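Local coordinates for protein yahD a copper inducible hydrolase (Lactococcus lactis subsp. lactis, PDB 3OG9), which is a copper-inducible alpha/beta hydrolase, probably cleaving an as yet undefined substrate, that holds D-malate in its presumed active-site pocket, at residues A[21-26]-A[58-63]; A[145-150]-A[178-183]; A[155-160]-A[185-190]. One frame throughout, in Å; residues are numbered along the deposited sequence. Where two conformers were deposited one is given.

Contact 1. Residues A[21-26]-A[58-63]; sequences LLHSTG and NRYFKL. With MLT (D-malate), chain C.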
loop_
_atom_site.group_PDB
_atom_site.type_symbol
_atom_site.label_atom_id
_atom_site.label_comp_id
_atom_site.label_asym_id
_atom_site.label_seq_id
_atom_site.Cartn_x
_atom_site.Cartn_y
_atom_site.Cartn_z
ATOM N N LEU A 21 -0.042 7.741 -1.066
ATOM C CA LEU A 21 0.688 7.251 0.100
ATOM C C LEU A 21 -0.262 6.755 1.167
ATOM O O LEU A 21 -1.258 7.421 1.478
ATOM C CB LEU A 21 1.573 8.371 0.709
ATOM C CG LEU A 21 2.409 9.183 -0.259
ATOM C CD1 LEU A 21 3.303 10.120 0.551
ATOM C CD2 LEU A 21 3.220 8.303 -1.282
ATOM N N LEU A 22 0.076 5.603 1.740
ATOM C CA LEU A 22 -0.742 4.992 2.766
ATOM C C LEU A 22 0.165 4.623 3.918
ATOM O O LEU A 22 1.152 3.916 3.737
ATOM C CB LEU A 22 -1.492 3.782 2.198
ATOM C CG LEU A 22 -2.391 4.102 0.993
ATOM C CD1 LEU A 22 -2.842 2.844 0.317
ATOM C CD2 LEU A 22 -3.608 4.937 1.453
ATOM N N HIS A 23 -0.174 5.148 5.090
ATOM C CA HIS A 23 0.660 5.040 6.317
ATOM C C HIS A 23 0.530 3.711 7.073
ATOM O O HIS A 23 -0.388 2.927 6.810
ATOM C CB HIS A 23 0.335 6.225 7.270
ATOM C CG HIS A 23 -1.092 6.252 7.754
ATOM N ND1 HIS A 23 -1.574 5.379 8.710
ATOM C CD2 HIS A 23 -2.142 7.029 7.398
ATOM C CE1 HIS A 23 -2.854 5.625 8.926
ATOM N NE2 HIS A 23 -3.220 6.627 8.152
ATOM N N SER A 24 1.461 3.455 8.001
ATOM C CA SER A 24 1.389 2.270 8.851
ATOM C C SER A 24 0.455 2.530 10.021
ATOM O O SER A 24 -0.030 3.634 10.203
ATOM C CB SER A 24 2.786 1.940 9.424
ATOM O OG SER A 24 3.218 3.048 10.215
ATOM N N THR A 25 0.252 1.511 10.858
ATOM C CA THR A 25 -0.531 1.688 12.074
ATOM C C THR A 25 0.125 2.740 12.925
ATOM O O THR A 25 1.334 2.689 13.184
ATOM C CB THR A 25 -0.626 0.365 12.863
ATOM O OG1 THR A 25 -1.299 -0.614 12.067
ATOM C CG2 THR A 25 -1.419 0.549 14.164
ATOM N N GLY A 26 -0.677 3.701 13.357
ATOM C CA GLY A 26 -0.190 4.780 14.194
ATOM C C GLY A 26 0.414 5.918 13.391
ATOM O O GLY A 26 0.804 6.917 13.974
ATOM N N ASN A 58 -4.030 5.618 14.535
ATOM C CA ASN A 58 -4.587 5.694 13.175
ATOM C C ASN A 58 -4.407 4.367 12.446
ATOM O O ASN A 58 -3.327 3.788 12.513
ATOM C CB ASN A 58 -3.903 6.816 12.369
ATOM C CG ASN A 58 -4.199 8.193 12.909
ATOM O OD1 ASN A 58 -5.228 8.412 13.558
ATOM N ND2 ASN A 58 -3.329 9.147 12.601
ATOM N N ARG A 59 -5.447 3.908 11.751
ATOM C CA ARG A 59 -5.415 2.651 10.964
ATOM C C ARG A 59 -6.409 2.752 9.816
ATOM O O ARG A 59 -7.322 3.583 9.854
ATOM C CB ARG A 59 -5.836 1.438 11.820
ATOM C CG ARG A 59 -4.792 0.871 12.771
ATOM C CD ARG A 59 -5.349 -0.370 13.492
ATOM N NE ARG A 59 -5.862 -1.303 12.501
ATOM C CZ ARG A 59 -5.122 -2.210 11.863
ATOM N NH1 ARG A 59 -3.838 -2.354 12.141
ATOM N NH2 ARG A 59 -5.675 -2.978 10.936
ATOM N N TYR A 60 -6.266 1.879 8.818
ATOM C CA TYR A 60 -7.225 1.838 7.701
ATOM C C TYR A 60 -8.436 0.951 7.911
ATOM O O TYR A 60 -9.444 1.122 7.228
ATOM C CB TYR A 60 -6.529 1.457 6.398
ATOM C CG TYR A 60 -5.675 2.579 5.906
ATOM C CD1 TYR A 60 -6.230 3.644 5.189
ATOM C CD2 TYR A 60 -4.299 2.623 6.235
ATOM C CE1 TYR A 60 -5.431 4.711 4.777
ATOM C CE2 TYR A 60 -3.500 3.689 5.810
ATOM C CZ TYR A 60 -4.062 4.703 5.079
ATOM O OH TYR A 60 -3.270 5.759 4.673
ATOM N N PHE A 61 -8.363 0.007 8.840
ATOM C CA PHE A 61 -9.505 -0.901 9.098
ATOM C C PHE A 61 -9.337 -1.501 10.483
ATOM O O PHE A 61 -8.259 -1.429 11.070
ATOM C CB PHE A 61 -9.638 -1.997 7.992
ATOM C CG PHE A 61 -8.512 -2.977 7.987
ATOM C CD1 PHE A 61 -8.546 -4.102 8.820
ATOM C CD2 PHE A 61 -7.381 -2.742 7.223
ATOM C CE1 PHE A 61 -7.484 -5.000 8.868
ATOM C CE2 PHE A 61 -6.292 -3.652 7.266
ATOM C CZ PHE A 61 -6.358 -4.797 8.087
ATOM N N LYS A 62 -10.423 -2.026 11.032
ATOM C CA LYS A 62 -10.437 -2.464 12.436
ATOM C C LYS A 62 -9.778 -3.823 12.628
ATOM O O LYS A 62 -9.760 -4.653 11.707
ATOM C CB LYS A 62 -11.882 -2.544 12.921
ATOM C CG LYS A 62 -12.521 -1.183 13.110
ATOM C CD LYS A 62 -14.044 -1.310 13.238
ATOM C CE LYS A 62 -14.485 -1.425 14.682
ATOM N NZ LYS A 62 -14.199 -2.741 15.307
ATOM N N LEU A 63 -9.252 -4.038 13.836
ATOM C CA LEU A 63 -8.781 -5.324 14.307
ATOM C C LEU A 63 -9.884 -5.932 15.154
ATOM O O LEU A 63 -10.862 -5.235 15.490
ATOM C CB LEU A 63 -7.528 -5.163 15.184
ATOM C CG LEU A 63 -6.296 -4.658 14.390
ATOM C CD1 LEU A 63 -5.102 -4.453 15.305
ATOM C CD2 LEU A 63 -5.943 -5.600 13.205
HETATM C C1 MLT C . -2.452 -4.717 9.517
HETATM O O1 MLT C . -3.347 -4.408 10.350
HETATM O O2 MLT C . -2.505 -4.290 8.338
HETATM C C2 MLT C . -1.316 -5.629 9.925
HETATM O O3 MLT C . -1.461 -6.087 11.258
HETATM C C3 MLT C . 0.044 -4.959 9.728
HETATM C C4 MLT C . 0.279 -3.789 10.653
HETATM O O4 MLT C . 1.442 -3.623 11.080
HETATM O O5 MLT C . -0.611 -2.968 11.000
HETATM O O HOH W 1 -2.075 7.362 15.460
#
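The phenol ring of Y60 packs against one face of the imidazole of H23 in an offset stack, the centroids 4.6 Å apart and the planes inclined by 29°. CE2 of Y60 lies over the centre of the imidazole. H23 reaches this place with CG between its backbone N and carbonyl carbon (chi1 62°), and the ring is held at both nitrogens: ND1 donates to S24 O, close to the ring plane, at 2.8 Å, and NE2 is bonded to the backbone N of G50. The hydroxyl of Y60 accepts from H23 N, a rather long bond of 3.2 Å from N to OH, and is also bonded to I48 O, so this buried oxygen has two hydrogen-bond partners. In the conformer given, L22 crosses Y60 at about a right angle, its CD2 3.7 Å from CZ. Beyond the rings the backbones are clamped by G26 N donating to N58 O, 2.8 Å and nearly straight at 174°.

T25 and R59 run side by side and point the same way, CG2 of T25 against CG of R59, and both end on D-malate. OG1 of T25 donates to O5 of one carboxylate at 2.7 Å, while NH1 and NH2 of R59 converge on O1 of the other. A bend at chi3 turns the R59 chain, and F61 O takes hydrogen bonds from both NE and NH2 in the guanidinium plane; NE lies 2.8 Å from that oxygen. This second-shell carbonyl would hold the guanidinium against rotation. One face of the guanidinium is covered by L63 CG, and N111 and N114 also bind the malate. Together the loop after strand 19-22 and the 58-63 loop form one wall of the malate pocket of this alpha/beta hydrolase fold.

Contact 2. Residues A[145-150]-A[178-183]; sequences VQLDDK and SGCQLE
S178 meets L147 through both backbone and side chain: its carbonyl O accepts from L147 N at 2.8 Å, and in the conformer given its OG lies 3.5 Å from CD1 of L147. The hydrogen bond of OG goes back to L175 O in helix 165-177. A water that donates to both S178 O and OE1 of Q146 adds a second link on the same carbonyl.

G179 follows with a positive phi of 107° and ends the helix in a Schellman motif. The backbone angles by themselves call for glycine; a CB would also point at the D148 carboxylate as modelled, whose OD2 lies 3.3 Å from CA of G179. Next, C180 turns SG onto CB of L147, 3.7 Å away, and F120 of helix 111-121 touches both side chains.

At Q181 the strand begins, and its backbone N donates to K150 O at 2.9 Å, almost straight at 176°. A bend at chi2 (67°) turns CD back towards the 147-150 turn, leaving the terminal amide near the D148 and K150 carbonyls, while CB packs 3.6 Å from K150 O. An alanine here would keep the backbone bond but would probably leave the D148 and K150 carbonyls without the amide beside them and the end of the turn less covered.

The 147-150 type I beta turn, closed by K150 N to L147 O, thus leads into strand 151-156 beside the start of strand 181-186, with the Schellman C-cap of helix 165-177 packed against it, at one end of a beta-alpha-beta unit.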
loop_
_atom_site.group_PDB
_atom_site.type_symbol
_atom_site.label_atom_id
_atom_site.label_comp_id
_atom_site.label_asym_id
_atom_site.label_seq_id
_atom_site.Cartn_x
_atom_site.Cartn_y
_atom_site.Cartn_z
ATOM N N VAL A 145 -9.264 -10.694 -10.882
ATOM C CA VAL A 145 -8.485 -9.659 -11.547
ATOM C C VAL A 145 -7.419 -10.285 -12.404
ATOM O O VAL A 145 -6.836 -11.303 -12.068
ATOM C CB VAL A 145 -7.802 -8.633 -10.592
ATOM C CG1 VAL A 145 -8.803 -7.629 -10.086
ATOM C CG2 VAL A 145 -7.049 -9.327 -9.459
ATOM N N GLN A 146 -7.187 -9.656 -13.531
ATOM C CA GLN A 146 -6.060 -9.994 -14.359
ATOM C C GLN A 146 -5.159 -8.779 -14.281
ATOM O O GLN A 146 -5.589 -7.644 -14.539
ATOM C CB GLN A 146 -6.538 -10.293 -15.781
ATOM C CG GLN A 146 -6.639 -11.804 -16.104
ATOM C CD GLN A 146 -6.947 -12.682 -14.893
ATOM O OE1 GLN A 146 -6.059 -13.367 -14.350
ATOM N NE2 GLN A 146 -8.209 -12.661 -14.454
ATOM N N LEU A 147 -3.929 -9.019 -13.869
ATOM C CA LEU A 147 -2.955 -7.950 -13.654
ATOM C C LEU A 147 -1.662 -8.273 -14.410
ATOM O O LEU A 147 -0.563 -7.983 -13.934
ATOM C CB LEU A 147 -2.684 -7.817 -12.155
ATOM C CG LEU A 147 -3.880 -7.434 -11.281
ATOM C CD1 LEU A 147 -3.487 -7.583 -9.823
ATOM C CD2 LEU A 147 -4.331 -6.035 -11.581
ATOM N N ASP A 148 -1.809 -8.831 -15.608
ATOM C CA ASP A 148 -0.678 -9.483 -16.296
ATOM C C ASP A 148 0.443 -8.518 -16.675
ATOM O O ASP A 148 1.587 -8.936 -16.801
ATOM C CB ASP A 148 -1.175 -10.215 -17.550
ATOM C CG ASP A 148 -0.556 -11.604 -17.732
ATOM O OD1 ASP A 148 -1.003 -12.270 -18.690
ATOM O OD2 ASP A 148 0.353 -12.060 -16.965
ATOM N N ASP A 149 0.130 -7.230 -16.831
ATOM C CA ASP A 149 1.127 -6.246 -17.290
ATOM C C ASP A 149 1.764 -5.438 -16.134
ATOM O O ASP A 149 2.619 -4.592 -16.373
ATOM C CB ASP A 149 0.467 -5.276 -18.282
ATOM C CG ASP A 149 -0.761 -4.542 -17.690
ATOM O OD1 ASP A 149 -1.476 -5.078 -16.785
ATOM O OD2 ASP A 149 -1.043 -3.423 -18.175
ATOM N N LYS A 150 1.316 -5.684 -14.899
ATOM C CA LYS A 150 1.617 -4.808 -13.771
ATOM C C LYS A 150 2.940 -5.146 -13.087
ATOM O O LYS A 150 3.372 -6.311 -13.079
ATOM C CB LYS A 150 0.470 -4.868 -12.736
ATOM C CG LYS A 150 -0.909 -4.541 -13.321
ATOM C CD LYS A 150 -1.011 -3.117 -13.763
ATOM C CE LYS A 150 -2.488 -2.758 -13.974
ATOM N NZ LYS A 150 -2.526 -1.332 -14.270
ATOM N N SER A 178 -2.164 -13.659 -10.542
ATOM C CA SER A 178 -2.887 -12.619 -11.288
ATOM C C SER A 178 -2.080 -12.123 -12.488
ATOM O O SER A 178 -2.602 -11.424 -13.367
ATOM C CB SER A 178 -3.246 -11.442 -10.370
ATOM O OG SER A 178 -2.090 -10.770 -9.908
ATOM N N GLY A 179 -0.810 -12.495 -12.526
ATOM C CA GLY A 179 0.047 -12.123 -13.639
ATOM C C GLY A 179 1.077 -11.051 -13.356
ATOM O O GLY A 179 1.841 -10.710 -14.252
ATOM N N CYS A 180 1.147 -10.547 -12.114
ATOM C CA CYS A 180 2.114 -9.464 -11.790
ATOM C C CYS A 180 3.575 -9.858 -11.936
ATOM O O CYS A 180 3.964 -10.989 -11.665
ATOM C CB CYS A 180 1.935 -8.905 -10.368
ATOM S SG CYS A 180 0.386 -8.127 -10.067
ATOM N N GLN A 181 4.393 -8.871 -12.298
ATOM C CA GLN A 181 5.834 -9.021 -12.330
ATOM C C GLN A 181 6.328 -8.431 -11.004
ATOM O O GLN A 181 6.180 -7.246 -10.763
ATOM C CB GLN A 181 6.418 -8.216 -13.503
ATOM C CG GLN A 181 6.361 -8.890 -14.879
ATOM C CD GLN A 181 4.931 -9.060 -15.414
ATOM O OE1 GLN A 181 4.112 -8.120 -15.433
ATOM N NE2 GLN A 181 4.633 -10.255 -15.839
ATOM N N LEU A 182 6.924 -9.250 -10.163
ATOM C CA LEU A 182 7.312 -8.838 -8.815
ATOM C C LEU A 182 8.785 -8.627 -8.675
ATOM O O LEU A 182 9.577 -9.403 -9.207
ATOM C CB LEU A 182 6.937 -9.931 -7.788
ATOM C CG LEU A 182 5.469 -10.271 -7.623
ATOM C CD1 LEU A 182 5.231 -11.251 -6.415
ATOM C CD2 LEU A 182 4.731 -8.958 -7.409
ATOM N N GLU A 183 9.138 -7.595 -7.914
ATOM C CA GLU A 183 10.476 -7.456 -7.361
ATOM C C GLU A 183 10.372 -7.605 -5.853
ATOM O O GLU A 183 9.622 -6.867 -5.211
ATOM C CB GLU A 183 11.066 -6.085 -7.696
ATOM C CG GLU A 183 12.402 -5.751 -6.991
ATOM C CD GLU A 183 13.605 -6.309 -7.726
ATOM O OE1 GLU A 183 13.480 -6.525 -8.945
ATOM O OE2 GLU A 183 14.681 -6.511 -7.098
HETATM O O HOH W 2 -3.770 -13.191 -15.487
#

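Contact 3. Residues A[155-160]-A[185-190]; sequences SYAPND and YESSLG
The edge strand 181-186 of the alpha/beta hydrolase sheet meets its parallel neighbour 151-156 here at their C-terminal ends, completing a beta-alpha-beta unit through helix 165-177, and the loops that follow them stay in contact. Y156 N donates to Y185 O and Y156 O accepts from S187 N, each at 2.9 Å, so Y156 is bracketed by both bonds. S155 and Y185 point to one face of the sheet, where OG of S155 is held by E197; Y156 and E186 point to the other, where the Y156 ring stacks on F168.

Past the strands, CB of A157 wedges between two carbonyls, 3.3 Å from S187 O and equally near G190 O. The extended side chain of E186 crosses P158 at about a right angle and brings OE2 to 3.4 Å from CG of the proline ring. The 157-160 type I turn then delivers D160, whose CG is anti to the backbone N (chi1 -170°). Its OD2 is bonded to ND1 of H191 and its OD1 to the backbone N of I162, consistent with the acid of a Ser-His-Asp triad with S110.

N159 locks the two loops together: OD1 accepts from G190 N at 2.9 Å from above the amide plane, while ND2 donates to S188 O at 3.3 Å.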
loop_
_atom_site.group_PDB
_atom_site.type_symbol
_atom_site.label_atom_id
_atom_site.label_comp_id
_atom_site.label_asym_id
_atom_site.label_seq_id
_atom_site.Cartn_x
_atom_site.Cartn_y
_atom_site.Cartn_z
ATOM N N SER A 155 8.725 -5.532 -0.080
ATOM C CA SER A 155 9.831 -5.885 0.844
ATOM C C SER A 155 9.338 -6.888 1.879
ATOM O O SER A 155 8.151 -6.919 2.192
ATOM C CB SER A 155 10.376 -4.663 1.549
ATOM O OG SER A 155 9.434 -4.140 2.464
ATOM N N TYR A 156 10.284 -7.661 2.437
ATOM C CA TYR A 156 9.990 -8.624 3.462
ATOM C C TYR A 156 11.249 -8.729 4.339
ATOM O O TYR A 156 12.362 -8.603 3.822
ATOM C CB TYR A 156 9.674 -9.953 2.756
ATOM C CG TYR A 156 9.625 -11.141 3.653
ATOM C CD1 TYR A 156 8.531 -11.345 4.516
ATOM C CD2 TYR A 156 10.681 -12.066 3.665
ATOM C CE1 TYR A 156 8.499 -12.451 5.376
ATOM C CE2 TYR A 156 10.644 -13.176 4.505
ATOM C CZ TYR A 156 9.557 -13.366 5.350
ATOM O OH TYR A 156 9.533 -14.463 6.206
ATOM N N ALA A 157 11.087 -8.927 5.647
ATOM C CA ALA A 157 12.246 -9.339 6.459
ATOM C C ALA A 157 11.970 -10.705 7.096
ATOM O O ALA A 157 10.870 -10.931 7.572
ATOM C CB ALA A 157 12.561 -8.292 7.536
ATOM N N PRO A 158 12.957 -11.612 7.155
ATOM C CA PRO A 158 12.638 -12.933 7.724
ATOM C C PRO A 158 12.617 -12.894 9.271
ATOM O O PRO A 158 12.223 -13.881 9.906
ATOM C CB PRO A 158 13.748 -13.844 7.166
ATOM C CG PRO A 158 14.929 -12.923 6.942
ATOM C CD PRO A 158 14.423 -11.479 6.958
ATOM N N ASN A 159 13.010 -11.782 9.873
ATOM C CA ASN A 159 12.835 -11.592 11.304
ATOM C C ASN A 159 11.630 -10.706 11.663
ATOM O O ASN A 159 11.486 -10.262 12.810
ATOM C CB ASN A 159 14.128 -11.078 11.955
ATOM C CG ASN A 159 14.662 -9.772 11.327
ATOM O OD1 ASN A 159 14.297 -9.374 10.215
ATOM N ND2 ASN A 159 15.560 -9.109 12.061
ATOM N N ASP A 160 10.747 -10.474 10.689
ATOM C CA ASP A 160 9.516 -9.747 10.949
ATOM C C ASP A 160 8.538 -10.637 11.702
ATOM O O ASP A 160 7.985 -11.577 11.134
ATOM C CB ASP A 160 8.910 -9.276 9.621
ATOM C CG ASP A 160 7.771 -8.311 9.804
ATOM O OD1 ASP A 160 7.175 -8.291 10.897
ATOM O OD2 ASP A 160 7.437 -7.612 8.837
ATOM N N TYR A 185 12.374 -7.335 -2.270
ATOM C CA TYR A 185 13.547 -6.855 -1.539
ATOM C C TYR A 185 13.555 -7.413 -0.109
ATOM O O TYR A 185 12.560 -7.281 0.612
ATOM C CB TYR A 185 13.590 -5.315 -1.478
ATOM C CG TYR A 185 14.825 -4.852 -0.743
ATOM C CD1 TYR A 185 16.043 -4.689 -1.424
ATOM C CD2 TYR A 185 14.807 -4.661 0.632
ATOM C CE1 TYR A 185 17.213 -4.276 -0.743
ATOM C CE2 TYR A 185 15.962 -4.267 1.326
ATOM C CZ TYR A 185 17.146 -4.082 0.633
ATOM O OH TYR A 185 18.260 -3.710 1.331
ATOM N N GLU A 186 14.673 -8.009 0.298
ATOM C CA GLU A 186 14.792 -8.619 1.628
ATOM C C GLU A 186 15.559 -7.665 2.553
ATOM O O GLU A 186 16.718 -7.357 2.280
ATOM C CB GLU A 186 15.475 -9.994 1.549
ATOM C CG GLU A 186 15.408 -10.784 2.902
ATOM C CD GLU A 186 16.174 -12.105 2.949
ATOM O OE1 GLU A 186 16.347 -12.789 1.902
ATOM O OE2 GLU A 186 16.589 -12.480 4.060
ATOM N N SER A 187 14.882 -7.139 3.592
ATOM C CA SER A 187 15.518 -6.264 4.610
ATOM C C SER A 187 15.866 -7.073 5.870
ATOM O O SER A 187 15.514 -8.239 5.960
ATOM C CB SER A 187 14.613 -5.082 4.952
ATOM O OG SER A 187 13.425 -5.533 5.585
ATOM N N SER A 188 16.574 -6.467 6.818
ATOM C CA SER A 188 17.070 -7.218 7.986
ATOM C C SER A 188 16.686 -6.599 9.322
ATOM O O SER A 188 17.289 -6.917 10.354
ATOM C CB SER A 188 18.605 -7.377 7.921
ATOM O OG SER A 188 19.233 -6.110 7.922
ATOM N N LEU A 189 15.691 -5.722 9.319
ATOM C CA LEU A 189 15.248 -5.108 10.565
ATOM C C LEU A 189 13.815 -5.440 10.977
ATOM O O LEU A 189 13.130 -4.601 11.512
ATOM C CB LEU A 189 15.558 -3.607 10.581
ATOM C CG LEU A 189 17.006 -3.617 11.116
ATOM C CD1 LEU A 189 18.035 -3.113 10.147
ATOM C CD2 LEU A 189 17.213 -3.141 12.565
ATOM N N GLY A 190 13.389 -6.688 10.766
ATOM C CA GLY A 190 12.014 -7.040 11.102
ATOM C C GLY A 190 10.998 -6.137 10.408
ATOM O O GLY A 190 11.196 -5.788 9.268
#

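From the N terminus, contact 1 closes first, bringing the loop after strand 19-22 against the 58-63 loop across a segment that includes helix 33-39 and strand 45-48. Contacts 2 and 3 come later in series with it and cross, since the first segments come in the order 145-150, 155-160 and their partners follow in the same order, 178-183, 185-190. These two share strand 181-186 and fasten the opposite ends of its pairing with strand 151-156, their centres 23 Å apart. Contacts 1 and 2 lie on opposite sides of the chain's centre. All three reach the same sheet; contact 1 supplies residues that bind malate, whereas contact 3 presents D160 to H191 of the same pocket.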